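Local coordinates for protein phospholethanolamine N-methyltransferase 2 (Haemonchus contortus, PDB 4KRI) that probably methylates phosphoethanolamine derivatives such as phosphomonomethylethanolamine with S-adenosylmethionine as methyl donor, a step in nematode phosphocholine biosynthesis, at residues 119-122 / 123-127. Numbering follows the deposited sequence.
Sequences TDYF and DVFRL
Asp123 N bonds to Thr119 O at 3.0 Å and Phe125 N to Tyr121 O at 3.2 Å, the i to i+4 pattern of an alpha-helix in its last turn; between them Val124 N makes only weak bonds, to Asp120 O and Tyr121 O. Phe125 is the first residue to leave helical angles, and the chain then runs extended toward strand 127-129. One turn apart, Tyr121 and Phe125 both hold CG anti to the backbone N (chi1 -156° and -162°), which sends their rings out along the same flank of the helix. CE2 of Tyr121 comes obliquely to CD1 of Phe125 at 4.4 Å, a loose apolar contact, and both side chains lie against helix 80-93, where the tyrosine OH is hydrogen-bonded to Asp84. On another flank Asp120 and Asp123 both form salt bridges with Arg177. At the end of the helix, Arg126 folds back so that NH1 donates to Phe125 O at 2.8 Å, with Phe125 O in the plane of the guanidinium group, and more loosely to Asp123 O at 3.3 Å, in each case from above the carbonyl plane. A water donates to Phe122 O at 2.7 Å and to Phe125 O, bridging the point where the helical bonding stops. Guanidinium and water thus supply donors to carbonyls at and just beyond the helix end, and the positive charge of Arg126 probably complements the negative end of the helix dipole.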
loop_
_atom_site.group_PDB
_atom_site.type_symbol
_atom_site.label_atom_id
_atom_site.label_comp_id
_atom_site.label_asym_id
_atom_site.label_seq_id
_atom_site.Cartn_x
_atom_site.Cartn_y
_atom_site.Cartn_z
ATOM N N THR A 119 -1.444 -3.507 12.697
ATOM C CA THR A 119 -0.504 -2.523 12.172
ATOM C C THR A 119 -0.621 -1.216 12.940
ATOM O O THR A 119 0.392 -0.621 13.334
ATOM C CB THR A 119 -0.736 -2.287 10.672
ATOM O OG1 THR A 119 -0.669 -3.549 9.994
ATOM C CG2 THR A 119 0.322 -1.352 10.099
ATOM N N ASP A 120 -1.851 -0.776 13.184
ATOM C CA ASP A 120 -2.054 0.450 13.952
ATOM C C ASP A 120 -1.539 0.292 15.381
ATOM O O ASP A 120 -0.940 1.209 15.937
ATOM C CB ASP A 120 -3.535 0.844 13.969
ATOM C CG ASP A 120 -4.000 1.435 12.649
ATOM O OD1 ASP A 120 -3.147 1.888 11.852
ATOM O OD2 ASP A 120 -5.231 1.460 12.415
ATOM N N TYR A 121 -1.759 -0.879 15.965
ATOM C CA TYR A 121 -1.335 -1.133 17.336
ATOM C C TYR A 121 0.186 -1.028 17.466
ATOM O O TYR A 121 0.699 -0.412 18.402
ATOM C CB TYR A 121 -1.798 -2.520 17.773
ATOM C CG TYR A 121 -1.936 -2.689 19.269
ATOM C CD1 TYR A 121 -3.155 -2.477 19.896
ATOM C CD2 TYR A 121 -0.855 -3.072 20.050
ATOM C CE1 TYR A 121 -3.295 -2.636 21.258
ATOM C CE2 TYR A 121 -0.984 -3.227 21.420
ATOM C CZ TYR A 121 -2.208 -3.008 22.017
ATOM O OH TYR A 121 -2.360 -3.163 23.378
ATOM N N PHE A 122 0.901 -1.645 16.529
ATOM C CA PHE A 122 2.361 -1.588 16.516
ATOM C C PHE A 122 2.837 -0.151 16.307
ATOM O O PHE A 122 3.839 0.279 16.895
ATOM C CB PHE A 122 2.912 -2.458 15.382
ATOM C CG PHE A 122 2.653 -3.924 15.553
ATOM C CD1 PHE A 122 2.563 -4.487 16.815
ATOM C CD2 PHE A 122 2.503 -4.745 14.439
ATOM C CE1 PHE A 122 2.333 -5.845 16.975
ATOM C CE2 PHE A 122 2.270 -6.096 14.589
ATOM C CZ PHE A 122 2.180 -6.647 15.864
ATOM N N ASP A 123 2.115 0.591 15.473
ATOM C CA ASP A 123 2.539 1.940 15.074
ATOM C C ASP A 123 2.373 2.949 16.211
ATOM O O ASP A 123 3.070 3.965 16.267
ATOM C CB ASP A 123 1.751 2.392 13.837
ATOM C CG ASP A 123 2.459 3.483 13.045
ATOM O OD1 ASP A 123 3.699 3.425 12.888
ATOM O OD2 ASP A 123 1.771 4.406 12.568
ATOM N N VAL A 124 1.449 2.654 17.120
ATOM C CA VAL A 124 1.072 3.573 18.190
ATOM C C VAL A 124 1.839 3.311 19.491
ATOM O O VAL A 124 2.096 4.234 20.266
ATOM C CB VAL A 124 -0.465 3.508 18.418
ATOM C CG1 VAL A 124 -0.859 4.044 19.778
ATOM C CG2 VAL A 124 -1.192 4.266 17.310
ATOM N N PHE A 125 2.220 2.059 19.716
ATOM C CA PHE A 125 2.873 1.670 20.970
ATOM C C PHE A 125 4.151 2.462 21.279
ATOM O O PHE A 125 5.005 2.656 20.418
ATOM C CB PHE A 125 3.169 0.166 20.989
ATOM C CG PHE A 125 3.431 -0.380 22.366
ATOM C CD1 PHE A 125 2.400 -0.922 23.118
ATOM C CD2 PHE A 125 4.708 -0.350 22.912
ATOM C CE1 PHE A 125 2.633 -1.423 24.389
ATOM C CE2 PHE A 125 4.951 -0.851 24.184
ATOM C CZ PHE A 125 3.913 -1.393 24.924
ATOM N N ARG A 126 4.268 2.918 22.521
ATOM C CA ARG A 126 5.449 3.662 22.947
ATOM C C ARG A 126 6.021 3.082 24.236
ATOM O O ARG A 126 5.279 2.672 25.127
ATOM C CB ARG A 126 5.112 5.150 23.134
ATOM C CG ARG A 126 4.797 5.903 21.844
ATOM C CD ARG A 126 6.009 5.988 20.927
ATOM N NE ARG A 126 5.704 6.649 19.657
ATOM C CZ ARG A 126 5.387 6.009 18.535
ATOM N NH1 ARG A 126 5.326 4.680 18.516
ATOM N NH2 ARG A 126 5.140 6.694 17.427
ATOM N N LEU A 127 7.347 3.034 24.327
ATOM C CA LEU A 127 8.007 2.541 25.532
ATOM C C LEU A 127 9.000 3.573 26.038
ATOM O O LEU A 127 9.781 4.123 25.261
ATOM C CB LEU A 127 8.732 1.222 25.242
ATOM C CG LEU A 127 9.553 0.646 26.393
ATOM C CD1 LEU A 127 8.648 0.312 27.557
ATOM C CD2 LEU A 127 10.344 -0.593 25.939
HETATM O O HOH W 1 5.843 0.727 18.582
#